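Local coordinates for protein putative citrate lyase, alfa subunit (Streptococcus mutans, PDB 2HJ0) that is a putative lyase alpha subunit of the CitF family, an alpha/beta protein built around two mixed, largely parallel beta-sheets with helices packed against them, at residues His71-Gly76 / Asp232-Pro237; Arg182-Cys187 / Val206-Val211; Pro415-Arg420 / Ala479-Pro484; Pro422-Lys427 / Glu471-Lys476. All coordinates share one frame; numbering follows the deposited sequence.

Interaction 1: His71-Gly76 / Asp232-Pro237; sequences HHFREG and DAIGDP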
loop_
_atom_site.group_PDB
_atom_site.type_symbol
_atom_site.label_atom_id
_atom_site.label_comp_id
_atom_site.label_asym_id
_atom_site.label_seq_id
_atom_site.Cartn_x
_atom_site.Cartn_y
_atom_site.Cartn_z
ATOM N N HIS A 71 14.302 -1.428 -12.535
ATOM C CA HIS A 71 14.609 -1.738 -13.933
ATOM C C HIS A 71 13.396 -2.017 -14.829
ATOM O O HIS A 71 13.497 -2.776 -15.811
ATOM C CB HIS A 71 15.566 -2.936 -14.007
ATOM C CG HIS A 71 14.963 -4.224 -13.546
ATOM N ND1 HIS A 71 14.637 -4.464 -12.230
ATOM C CD2 HIS A 71 14.587 -5.330 -14.231
ATOM C CE1 HIS A 71 14.084 -5.658 -12.123
ATOM N NE2 HIS A 71 14.039 -6.205 -13.324
ATOM N N HIS A 72 12.260 -1.399 -14.527
ATOM C CA HIS A 72 11.075 -1.655 -15.344
ATOM C C HIS A 72 11.183 -1.143 -16.773
ATOM O O HIS A 72 10.457 -1.597 -17.653
ATOM C CB HIS A 72 9.824 -1.092 -14.667
ATOM C CG HIS A 72 9.277 -1.975 -13.595
ATOM N ND1 HIS A 72 9.243 -1.605 -12.268
ATOM C CD2 HIS A 72 8.721 -3.208 -13.655
ATOM C CE1 HIS A 72 8.688 -2.570 -11.556
ATOM N NE2 HIS A 72 8.358 -3.553 -12.374
ATOM N N PHE A 73 12.097 -0.212 -17.009
ATOM C CA PHE A 73 12.294 0.330 -18.358
ATOM C C PHE A 73 13.348 -0.482 -19.119
ATOM O O PHE A 73 13.623 -0.240 -20.304
ATOM C CB PHE A 73 12.731 1.793 -18.296
ATOM C CG PHE A 73 11.641 2.715 -17.876
ATOM C CD1 PHE A 73 11.778 3.509 -16.747
ATOM C CD2 PHE A 73 10.462 2.780 -18.608
ATOM C CE1 PHE A 73 10.759 4.354 -16.354
ATOM C CE2 PHE A 73 9.429 3.622 -18.228
ATOM C CZ PHE A 73 9.574 4.411 -17.100
ATOM N N ARG A 74 13.936 -1.443 -18.415
ATOM C CA ARG A 74 14.952 -2.304 -18.977
ATOM C C ARG A 74 16.011 -1.567 -19.774
ATOM O O ARG A 74 16.545 -0.572 -19.297
ATOM C CB ARG A 74 14.286 -3.373 -19.819
ATOM C CG ARG A 74 13.375 -4.210 -18.977
ATOM C CD ARG A 74 13.156 -5.549 -19.600
ATOM N NE ARG A 74 11.912 -5.557 -20.343
ATOM C CZ ARG A 74 11.519 -6.560 -21.108
ATOM N NH1 ARG A 74 10.355 -6.478 -21.756
ATOM N NH2 ARG A 74 12.300 -7.630 -21.221
ATOM N N GLU A 75 16.314 -2.045 -20.981
ATOM C CA GLU A 75 17.348 -1.426 -21.819
ATOM C C GLU A 75 17.015 -0.022 -22.271
ATOM O O GLU A 75 17.836 0.645 -22.900
ATOM C CB GLU A 75 17.633 -2.283 -23.048
ATOM C CG GLU A 75 18.203 -3.666 -22.747
ATOM C CD GLU A 75 19.579 -3.631 -22.065
ATOM O OE1 GLU A 75 20.299 -2.613 -22.184
ATOM O OE2 GLU A 75 19.931 -4.645 -21.425
ATOM N N GLY A 76 15.806 0.424 -21.959
ATOM C CA GLY A 76 15.414 1.759 -22.347
ATOM C C GLY A 76 15.553 2.736 -21.200
ATOM O O GLY A 76 15.213 3.908 -21.354
ATOM N N ASP A 232 12.896 15.669 -19.825
ATOM C CA ASP A 232 12.433 15.482 -21.196
ATOM C C ASP A 232 12.082 14.026 -21.510
ATOM O O ASP A 232 11.103 13.765 -22.212
ATOM C CB ASP A 232 13.481 16.002 -22.193
ATOM C CG ASP A 232 12.974 15.988 -23.638
ATOM O OD1 ASP A 232 11.946 16.663 -23.922
ATOM O OD2 ASP A 232 13.602 15.304 -24.488
ATOM N N ALA A 233 12.867 13.086 -20.983
ATOM C CA ALA A 233 12.628 11.656 -21.217
ATOM C C ALA A 233 13.265 10.774 -20.162
ATOM O O ALA A 233 14.443 10.920 -19.862
ATOM C CB ALA A 233 13.154 11.248 -22.585
ATOM N N ILE A 234 12.496 9.844 -19.614
ATOM C CA ILE A 234 13.031 8.953 -18.599
ATOM C C ILE A 234 13.420 7.635 -19.223
ATOM O O ILE A 234 14.202 6.874 -18.659
ATOM C CB ILE A 234 12.015 8.696 -17.504
ATOM C CG1 ILE A 234 10.777 8.040 -18.105
ATOM C CG2 ILE A 234 11.639 10.004 -16.843
ATOM C CD1 ILE A 234 9.678 7.823 -17.115
ATOM N N GLY A 235 12.875 7.368 -20.399
ATOM C CA GLY A 235 13.195 6.128 -21.077
ATOM C C GLY A 235 13.159 6.280 -22.581
ATOM O O GLY A 235 12.579 7.226 -23.103
ATOM N N ASP A 236 13.777 5.337 -23.279
ATOM C CA ASP A 236 13.819 5.365 -24.732
ATOM C C ASP A 236 12.418 5.170 -25.305
ATOM O O ASP A 236 11.723 4.220 -24.952
ATOM C CB ASP A 236 14.747 4.267 -25.248
ATOM C CG ASP A 236 15.236 4.532 -26.656
ATOM O OD1 ASP A 236 14.382 4.705 -27.561
ATOM O OD2 ASP A 236 16.477 4.562 -26.855
ATOM N N PRO A 237 11.993 6.070 -26.205
ATOM C CA PRO A 237 10.676 6.028 -26.846
ATOM C C PRO A 237 10.184 4.634 -27.227
ATOM O O PRO A 237 9.383 4.033 -26.509
ATOM C CB PRO A 237 10.866 6.923 -28.063
ATOM C CG PRO A 237 11.791 7.974 -27.541
ATOM C CD PRO A 237 12.812 7.157 -26.773
#
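The Phe73 ring meets Ile234 at one end, where CZ lies 3.4 Å from Ile234 CD1 and CE1 lies 3.7 Å from the same methyl. The approach is oblique, and elsewhere the ring is touched by Thr185 and Cys187. Ile234 CG1 lies between the backbone N and the carbonyl carbon (chi1 61°), and an extended chi2 (-176°) carries CD1 out to the ring. Beside this patch the two backbones are joined directly: Asp236 N donates to Gly76 O at 2.8 Å, on a lone pair in the carbonyl plane, with an N-H...O angle of 152°. Gly235 CA adds a CA-H...O contact to Gly76 O at 3.0 Å. A type I turn from His71 to Arg74 precedes Gly76, whose own N donates to Phe73 O. Asp236 CB packs on Gly76 CA at 3.9 Å, while OD2 makes a weak hydrogen bond to Tyr78. Both segments lie in connections that follow parallel strands of one sheet, 66-69 and 227-230, and lead into helices, as is usual in Rossmann-like alpha/beta domains; Glu75-Gly76 is a short 3-10 turn. Chemically, one main-chain bond satisfies a buried carbonyl beside a small hydrophobic contact, so this join owes its polar part to backbone atoms.

Interaction 2: Arg182-Cys187 / Val206-Val211; sequences RGKTTC and VTDTLV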
loop_
_atom_site.group_PDB
_atom_site.type_symbol
_atom_site.label_atom_id
_atom_site.label_comp_id
_atom_site.label_asym_id
_atom_site.label_seq_id
_atom_site.Cartn_x
_atom_site.Cartn_y
_atom_site.Cartn_z
ATOM N N ARG A 182 0.430 5.249 -17.545
ATOM C CA ARG A 182 -0.001 6.491 -18.174
ATOM C C ARG A 182 1.247 7.319 -18.441
ATOM O O ARG A 182 2.134 7.389 -17.598
ATOM C CB ARG A 182 -0.939 7.258 -17.242
ATOM C CG ARG A 182 -2.139 6.457 -16.764
ATOM C CD ARG A 182 -3.031 6.075 -17.927
ATOM N NE ARG A 182 -3.367 7.251 -18.736
ATOM C CZ ARG A 182 -4.086 8.286 -18.305
ATOM N NH1 ARG A 182 -4.558 8.298 -17.061
ATOM N NH2 ARG A 182 -4.331 9.310 -19.122
ATOM N N GLY A 183 1.318 7.940 -19.610
ATOM C CA GLY A 183 2.481 8.746 -19.951
ATOM C C GLY A 183 3.017 8.413 -21.329
ATOM O O GLY A 183 2.540 7.477 -21.972
ATOM N N LYS A 184 4.003 9.165 -21.808
ATOM C CA LYS A 184 4.556 8.890 -23.138
ATOM C C LYS A 184 5.622 7.808 -23.079
ATOM O O LYS A 184 6.106 7.360 -24.106
ATOM C CB LYS A 184 5.154 10.157 -23.737
ATOM C CG LYS A 184 6.475 10.568 -23.144
ATOM C CD LYS A 184 6.881 11.956 -23.602
ATOM C CE LYS A 184 8.293 12.284 -23.106
ATOM N NZ LYS A 184 8.673 13.710 -23.319
ATOM N N THR A 185 5.981 7.382 -21.876
ATOM C CA THR A 185 6.993 6.360 -21.739
ATOM C C THR A 185 6.580 5.405 -20.636
ATOM O O THR A 185 7.213 5.361 -19.576
ATOM C CB THR A 185 8.339 6.980 -21.362
ATOM O OG1 THR A 185 8.595 8.113 -22.197
ATOM C CG2 THR A 185 9.456 5.962 -21.531
ATOM N N THR A 186 5.519 4.643 -20.881
ATOM C CA THR A 186 5.003 3.686 -19.899
ATOM C C THR A 186 5.802 2.391 -19.817
ATOM O O THR A 186 6.610 2.100 -20.682
ATOM C CB THR A 186 3.542 3.307 -20.222
ATOM O OG1 THR A 186 3.506 2.555 -21.446
ATOM C CG2 THR A 186 2.683 4.561 -20.372
ATOM N N CYS A 187 5.565 1.613 -18.772
ATOM C CA CYS A 187 6.252 0.333 -18.610
ATOM C C CYS A 187 5.319 -0.657 -17.915
ATOM O O CYS A 187 5.692 -1.795 -17.634
ATOM C CB CYS A 187 7.504 0.509 -17.765
ATOM S SG CYS A 187 7.140 1.164 -16.137
ATOM N N VAL A 206 11.198 10.509 -10.717
ATOM C CA VAL A 206 11.558 11.289 -11.905
ATOM C C VAL A 206 10.551 10.941 -12.994
ATOM O O VAL A 206 10.543 9.819 -13.523
ATOM C CB VAL A 206 12.977 10.913 -12.408
ATOM C CG1 VAL A 206 13.431 11.880 -13.504
ATOM C CG2 VAL A 206 13.934 10.893 -11.245
ATOM N N THR A 207 9.693 11.895 -13.323
ATOM C CA THR A 207 8.689 11.620 -14.327
ATOM C C THR A 207 8.991 12.241 -15.659
ATOM O O THR A 207 9.754 13.206 -15.785
ATOM C CB THR A 207 7.286 12.084 -13.901
ATOM O OG1 THR A 207 6.304 11.535 -14.798
ATOM C CG2 THR A 207 7.204 13.590 -13.917
ATOM N N ASP A 208 8.342 11.678 -16.658
ATOM C CA ASP A 208 8.515 12.100 -18.021
ATOM C C ASP A 208 7.337 12.952 -18.432
ATOM O O ASP A 208 7.420 13.730 -19.383
ATOM C CB ASP A 208 8.585 10.858 -18.894
ATOM C CG ASP A 208 9.428 11.062 -20.080
ATOM O OD1 ASP A 208 9.791 10.042 -20.721
ATOM O OD2 ASP A 208 9.719 12.257 -20.357
ATOM N N THR A 209 6.229 12.780 -17.719
ATOM C CA THR A 209 5.023 13.528 -18.021
ATOM C C THR A 209 4.329 13.898 -16.733
ATOM O O THR A 209 4.024 13.030 -15.921
ATOM C CB THR A 209 4.075 12.707 -18.930
ATOM O OG1 THR A 209 3.301 11.804 -18.138
ATOM C CG2 THR A 209 4.899 11.892 -19.954
ATOM N N LEU A 210 4.096 15.195 -16.546
ATOM C CA LEU A 210 3.454 15.710 -15.342
ATOM C C LEU A 210 1.948 15.806 -15.515
ATOM O O LEU A 210 1.449 16.462 -16.422
ATOM C CB LEU A 210 4.021 17.084 -14.999
ATOM C CG LEU A 210 4.310 17.312 -13.508
ATOM C CD1 LEU A 210 4.867 18.718 -13.311
ATOM C CD2 LEU A 210 3.057 17.129 -12.692
ATOM N N VAL A 211 1.225 15.164 -14.619
ATOM C CA VAL A 211 -0.221 15.156 -14.689
ATOM C C VAL A 211 -0.855 16.000 -13.580
ATOM O O VAL A 211 -0.304 16.112 -12.484
ATOM C CB VAL A 211 -0.709 13.698 -14.596
ATOM C CG1 VAL A 211 -2.221 13.637 -14.411
ATOM C CG2 VAL A 211 -0.285 12.964 -15.854
#
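Asp208 OD1 is gripped from two residues: Thr185 OG1 donates to it at 2.7 Å, and the backbone N of Ile234 is a second donor. The threonine hydroxyl comes from above the carboxylate plane, 39° out of it, its side chain crossing that of Asp208 at about a right angle. Thr185 chi1 of -46° sets OG1 beside its own backbone N. Asp208 OD2 faces the end of Lys184: CE is 3.1 Å away, and NZ forms a longer salt bridge at 3.5 Å. That ammonium also donates to Asp232 O, its stronger polar partner, so the lysine is shared between a carboxylate and a main-chain carbonyl. Beyond CG the Lys184 chain is extended, and it runs past Thr209 in the opposite direction, with CG 3.8 Å from Thr209 CG2. The same methyl lies 3.4 Å from Lys184 N, while Thr209 OG1 is hydrogen-bonded to Pro170 O and stands 3.6 Å from Gly183 CA. Asp208 directly follows strand 202-207, which is flanked in the sheet by strands 164-169 and 227-230. Segment 182-187 belongs to the loop between strand 178-179 and helix 191-199, the helix that leads on into strand 202-207.

Interaction 3: Pro415-Arg420 / Ala479-Pro484; sequences PLVRGR and AIVGNP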
loop_
_atom_site.group_PDB
_atom_site.type_symbol
_atom_site.label_atom_id
_atom_site.label_comp_id
_atom_site.label_asym_id
_atom_site.label_seq_id
_atom_site.Cartn_x
_atom_site.Cartn_y
_atom_site.Cartn_z
ATOM N N PRO A 415 17.429 -26.639 -23.999
ATOM C CA PRO A 415 18.067 -27.537 -24.964
ATOM C C PRO A 415 19.233 -28.278 -24.339
ATOM O O PRO A 415 19.864 -27.798 -23.401
ATOM C CB PRO A 415 18.489 -26.602 -26.089
ATOM C CG PRO A 415 18.697 -25.310 -25.387
ATOM C CD PRO A 415 17.530 -25.243 -24.449
ATOM N N LEU A 416 19.489 -29.469 -24.857
ATOM C CA LEU A 416 20.558 -30.311 -24.372
ATOM C C LEU A 416 21.897 -29.599 -24.514
ATOM O O LEU A 416 22.755 -29.685 -23.639
ATOM C CB LEU A 416 20.561 -31.608 -25.167
ATOM C CG LEU A 416 21.208 -32.818 -24.506
ATOM C CD1 LEU A 416 20.521 -33.110 -23.178
ATOM C CD2 LEU A 416 21.095 -34.018 -25.442
ATOM N N VAL A 417 22.067 -28.883 -25.619
ATOM C CA VAL A 417 23.303 -28.155 -25.881
ATOM C C VAL A 417 23.033 -26.867 -26.655
ATOM O O VAL A 417 22.054 -26.773 -27.392
ATOM C CB VAL A 417 24.283 -29.044 -26.688
ATOM C CG1 VAL A 417 25.468 -28.240 -27.141
ATOM C CG2 VAL A 417 24.750 -30.209 -25.836
ATOM N N ARG A 418 23.886 -25.868 -26.451
ATOM C CA ARG A 418 23.780 -24.592 -27.157
ATOM C C ARG A 418 25.109 -24.397 -27.876
ATOM O O ARG A 418 26.132 -24.109 -27.252
ATOM C CB ARG A 418 23.541 -23.431 -26.188
ATOM C CG ARG A 418 22.137 -23.347 -25.623
ATOM C CD ARG A 418 21.901 -21.994 -24.973
ATOM N NE ARG A 418 20.534 -21.865 -24.491
ATOM C CZ ARG A 418 20.062 -22.452 -23.394
ATOM N NH1 ARG A 418 20.856 -23.218 -22.648
ATOM N NH2 ARG A 418 18.789 -22.278 -23.045
ATOM N N GLY A 419 25.097 -24.577 -29.193
ATOM C CA GLY A 419 26.321 -24.426 -29.952
ATOM C C GLY A 419 27.331 -25.462 -29.502
ATOM O O GLY A 419 27.101 -26.661 -29.642
ATOM N N ARG A 420 28.449 -25.005 -28.954
ATOM C CA ARG A 420 29.494 -25.905 -28.478
ATOM C C ARG A 420 29.478 -25.991 -26.962
ATOM O O ARG A 420 30.356 -26.594 -26.354
ATOM C CB ARG A 420 30.862 -25.400 -28.943
ATOM C CG ARG A 420 31.243 -25.879 -30.309
ATOM C CD ARG A 420 31.615 -27.334 -30.239
ATOM N NE ARG A 420 31.034 -28.081 -31.338
ATOM C CZ ARG A 420 31.092 -29.401 -31.443
ATOM N NH1 ARG A 420 31.716 -30.105 -30.499
ATOM N NH2 ARG A 420 30.525 -30.009 -32.485
ATOM N N ALA A 479 28.414 -36.236 -25.178
ATOM C CA ALA A 479 28.581 -36.960 -26.430
ATOM C C ALA A 479 28.278 -36.093 -27.644
ATOM O O ALA A 479 28.258 -36.586 -28.766
ATOM C CB ALA A 479 27.694 -38.193 -26.443
ATOM N N ILE A 480 28.051 -34.805 -27.428
ATOM C CA ILE A 480 27.748 -33.918 -28.537
ATOM C C ILE A 480 28.809 -32.847 -28.727
ATOM O O ILE A 480 29.262 -32.617 -29.845
ATOM C CB ILE A 480 26.392 -33.238 -28.336
ATOM C CG1 ILE A 480 25.315 -34.300 -28.142
ATOM C CG2 ILE A 480 26.061 -32.370 -29.533
ATOM C CD1 ILE A 480 23.953 -33.727 -27.846
ATOM N N VAL A 481 29.199 -32.196 -27.635
ATOM C CA VAL A 481 30.198 -31.134 -27.688
ATOM C C VAL A 481 31.438 -31.474 -26.878
ATOM O O VAL A 481 32.292 -30.622 -26.651
ATOM C CB VAL A 481 29.627 -29.804 -27.159
ATOM C CG1 VAL A 481 28.525 -29.321 -28.068
ATOM C CG2 VAL A 481 29.119 -29.988 -25.738
ATOM N N GLY A 482 31.531 -32.723 -26.437
ATOM C CA GLY A 482 32.684 -33.150 -25.666
ATOM C C GLY A 482 32.815 -32.431 -24.343
ATOM O O GLY A 482 32.085 -31.481 -24.064
ATOM N N ASN A 483 33.754 -32.882 -23.523
ATOM C CA ASN A 483 33.953 -32.259 -22.230
ATOM C C ASN A 483 34.400 -30.816 -22.444
ATOM O O ASN A 483 35.340 -30.547 -23.189
ATOM C CB ASN A 483 35.000 -33.027 -21.431
ATOM C CG ASN A 483 34.932 -32.719 -19.954
ATOM O OD1 ASN A 483 35.015 -31.558 -19.546
ATOM N ND2 ASN A 483 34.774 -33.761 -19.138
ATOM N N PRO A 484 33.715 -29.862 -21.800
ATOM C CA PRO A 484 34.069 -28.446 -21.942
ATOM C C PRO A 484 35.460 -28.141 -21.386
ATOM O O PRO A 484 35.862 -28.705 -20.370
ATOM C CB PRO A 484 32.960 -27.739 -21.165
ATOM C CG PRO A 484 32.629 -28.739 -20.075
ATOM C CD PRO A 484 32.602 -30.041 -20.846
#
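Val417 and Val481 lead the apolar contacts, reaching toward each other tip to tip, CG1 to CG1 at 3.4 Å. Ile480 puts CD1 3.7 Å from Leu416 CD2, the two side chains crossing at about a right angle, and 4.1 Å from Val417 CG2. With CG1 anti to the carbonyl carbon (chi1 -56°), Ile480 chi2 of 176° extends CD1 into this corner. A second group sets carbon against polar atoms: Val481 CG1 is 3.4 Å from Gly419 O, and Val481 CB is 3.4 Å from Arg420 O. The third is the Arg420 guanidinium, over one face of which Val481 CG1 lies 3.9 Å above the plane, offset toward the rim. Arg420 NH1 lies 3.4 Å from Val481 CA and 3.6 Å from Ile480 O, the latter approached obliquely. The residues around Gly419 and Arg420 form the turn of a small hairpin of strands 417-418 and 421-422, laid against the last residues of helix 470-481. Gly482, with positive phi, takes the chain out of that helix. With no hydrogen bond across it, the contact rests on van der Waals packing, and the charged guanidinium takes part through its face and NH1 against Val481, with the Ile480 carbonyl nearby.

Interaction 4: Pro422-Lys427 / Glu471-Lys476; sequences PTFVDK and EELKEK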
loop_
_atom_site.group_PDB
_atom_site.type_symbol
_atom_site.label_atom_id
_atom_site.label_comp_id
_atom_site.label_asym_id
_atom_site.label_seq_id
_atom_site.Cartn_x
_atom_site.Cartn_y
_atom_site.Cartn_z
ATOM N N PRO A 422 27.614 -27.234 -23.495
ATOM C CA PRO A 422 26.647 -28.193 -22.956
ATOM C C PRO A 422 25.790 -27.547 -21.876
ATOM O O PRO A 422 26.296 -26.822 -21.016
ATOM C CB PRO A 422 27.536 -29.285 -22.386
ATOM C CG PRO A 422 28.678 -28.492 -21.841
ATOM C CD PRO A 422 28.961 -27.497 -22.955
ATOM N N THR A 423 24.491 -27.808 -21.913
ATOM C CA THR A 423 23.626 -27.234 -20.901
ATOM C C THR A 423 23.641 -28.101 -19.646
ATOM O O THR A 423 23.352 -27.623 -18.556
ATOM C CB THR A 423 22.200 -27.092 -21.409
ATOM O OG1 THR A 423 22.192 -26.220 -22.545
ATOM C CG2 THR A 423 21.316 -26.511 -20.317
ATOM N N PHE A 424 23.997 -29.373 -19.797
ATOM C CA PHE A 424 24.052 -30.278 -18.658
ATOM C C PHE A 424 25.477 -30.727 -18.356
ATOM O O PHE A 424 26.176 -31.262 -19.217
ATOM C CB PHE A 424 23.151 -31.485 -18.908
ATOM C CG PHE A 424 21.717 -31.119 -19.104
ATOM C CD1 PHE A 424 21.272 -30.633 -20.326
ATOM C CD2 PHE A 424 20.824 -31.181 -18.044
ATOM C CE1 PHE A 424 19.961 -30.201 -20.486
ATOM C CE2 PHE A 424 19.511 -30.752 -18.192
ATOM C CZ PHE A 424 19.083 -30.262 -19.413
ATOM N N VAL A 425 25.904 -30.513 -17.122
ATOM C CA VAL A 425 27.258 -30.874 -16.745
ATOM C C VAL A 425 27.296 -31.527 -15.368
ATOM O O VAL A 425 26.264 -31.683 -14.722
ATOM C CB VAL A 425 28.151 -29.634 -16.725
ATOM C CG1 VAL A 425 28.085 -28.921 -18.071
ATOM C CG2 VAL A 425 27.709 -28.721 -15.618
ATOM N N ASP A 426 28.485 -31.909 -14.919
ATOM C CA ASP A 426 28.608 -32.540 -13.618
ATOM C C ASP A 426 28.604 -31.541 -12.473
ATOM O O ASP A 426 28.300 -31.898 -11.344
ATOM C CB ASP A 426 29.882 -33.373 -13.540
ATOM C CG ASP A 426 29.814 -34.609 -14.386
ATOM O OD1 ASP A 426 28.865 -35.414 -14.191
ATOM O OD2 ASP A 426 30.708 -34.779 -15.245
ATOM N N LYS A 427 28.942 -30.292 -12.757
ATOM C CA LYS A 427 28.967 -29.282 -11.714
ATOM C C LYS A 427 28.856 -27.909 -12.362
ATOM O O LYS A 427 29.611 -27.595 -13.276
ATOM C CB LYS A 427 30.281 -29.400 -10.947
ATOM C CG LYS A 427 30.306 -28.739 -9.594
ATOM C CD LYS A 427 31.639 -29.029 -8.906
ATOM C CE LYS A 427 31.593 -28.733 -7.417
ATOM N NZ LYS A 427 32.759 -29.338 -6.711
ATOM N N GLU A 471 21.882 -37.781 -14.869
ATOM C CA GLU A 471 23.211 -38.224 -15.297
ATOM C C GLU A 471 23.232 -38.593 -16.773
ATOM O O GLU A 471 24.218 -38.344 -17.475
ATOM C CB GLU A 471 23.696 -39.431 -14.486
ATOM C CG GLU A 471 24.000 -39.148 -13.020
ATOM C CD GLU A 471 22.739 -38.989 -12.174
ATOM O OE1 GLU A 471 21.779 -39.776 -12.378
ATOM O OE2 GLU A 471 22.725 -38.088 -11.297
ATOM N N GLU A 472 22.149 -39.198 -17.244
ATOM C CA GLU A 472 22.068 -39.584 -18.647
ATOM C C GLU A 472 22.008 -38.373 -19.559
ATOM O O GLU A 472 22.533 -38.410 -20.671
ATOM C CB GLU A 472 20.855 -40.468 -18.885
ATOM C CG GLU A 472 20.981 -41.809 -18.229
ATOM C CD GLU A 472 19.731 -42.634 -18.388
ATOM O OE1 GLU A 472 18.637 -42.111 -18.084
ATOM O OE2 GLU A 472 19.834 -43.808 -18.808
ATOM N N LEU A 473 21.372 -37.301 -19.095
ATOM C CA LEU A 473 21.283 -36.084 -19.885
ATOM C C LEU A 473 22.673 -35.478 -20.065
ATOM O O LEU A 473 23.009 -34.991 -21.138
ATOM C CB LEU A 473 20.364 -35.069 -19.200
ATOM C CG LEU A 473 18.871 -35.380 -19.238
ATOM C CD1 LEU A 473 18.110 -34.284 -18.516
ATOM C CD2 LEU A 473 18.397 -35.485 -20.685
ATOM N N LYS A 474 23.467 -35.522 -18.999
ATOM C CA LYS A 474 24.814 -34.987 -19.019
ATOM C C LYS A 474 25.662 -35.771 -20.011
ATOM O O LYS A 474 26.332 -35.187 -20.868
ATOM C CB LYS A 474 25.424 -35.056 -17.622
ATOM C CG LYS A 474 26.784 -34.401 -17.501
ATOM C CD LYS A 474 27.901 -35.362 -17.840
ATOM C CE LYS A 474 27.995 -36.437 -16.794
ATOM N NZ LYS A 474 29.037 -37.422 -17.140
ATOM N N GLU A 475 25.627 -37.096 -19.903
ATOM C CA GLU A 475 26.389 -37.957 -20.805
ATOM C C GLU A 475 25.939 -37.738 -22.238
ATOM O O GLU A 475 26.750 -37.669 -23.165
ATOM C CB GLU A 475 26.188 -39.419 -20.417
ATOM C CG GLU A 475 26.700 -39.729 -19.032
ATOM C CD GLU A 475 26.061 -40.969 -18.407
ATOM O OE1 GLU A 475 26.407 -41.275 -17.232
ATOM O OE2 GLU A 475 25.217 -41.627 -19.081
ATOM N N LYS A 476 24.630 -37.616 -22.397
ATOM C CA LYS A 476 24.004 -37.392 -23.692
ATOM C C LYS A 476 24.485 -36.048 -24.273
ATOM O O LYS A 476 24.503 -35.860 -25.495
ATOM C CB LYS A 476 22.480 -37.415 -23.494
ATOM C CG LYS A 476 21.630 -37.261 -24.737
ATOM C CD LYS A 476 21.631 -38.504 -25.602
ATOM C CE LYS A 476 20.803 -38.273 -26.878
ATOM N NZ LYS A 476 21.288 -37.090 -27.675
#
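Phe424 and Leu473 form the closely packed, buried side of this contact, whereas Asp426 and Lys474 meet at its solvent margin. Leu473 CB lies over one face of the Phe424 ring, 4.0 Å above the plane and offset toward the rim. Its CD1 reaches Phe424 CE2 at 3.8 Å, the two side chains crossing obliquely. Phe424 CB points toward the helix and packs on Lys474 CA at 3.9 Å, and chi1 of -60° sets Phe424 CG beside the backbone N, anti to the carbonyl carbon. Ile470 and Val441 also touch the Phe424 side chain, and Val441 touches Leu473 as well. Thus helix 470-481, to which all of 471-476 belongs, and the loop after strand 421-422 share a hydrophobic layer beside strand 440-442 of the nine-stranded mixed sheet, a helix-on-sheet packing common to alpha/beta folds. Toward the surface Lys474 takes over. Lys474 CG, anti to the backbone N (chi1 -174°), rests 3.6 Å from both Phe424 O and Val425 C. Bends at chi2 and chi3 then carry the chain across to Asp426, where Lys474 CE lies against Asp426 OD1 and Lys474 NZ makes a long salt bridge to the same oxygen at 3.6 Å. Asp426 OD2 stands 3.7 Å from Lys474 NZ, and the Asp426 side chain also touches Thr379.

How the interactions relate
The four contacts fall into two pairs about 37 to 47 Å apart, centre to centre. Interaction 1 is buried and interaction 2 partly so; both lie beside strands of the ten-stranded sheet, and they touch each other through Asp232, Ile234, Lys184 and Asp208. Interaction 4, partly buried, and interaction 3, at the surface, both use helix 470-481 and face it with neighbouring parts of one hairpin region, where Thr423 N bonds to Leu416 O. The chemistry differs accordingly: a main-chain hydrogen bond beside a small apolar contact in interaction 1, a carboxylate with several partners in interaction 2, apolar packing without hydrogen bonds in interaction 3, and an aromatic-aliphatic core edged by a salt bridge in interaction 4.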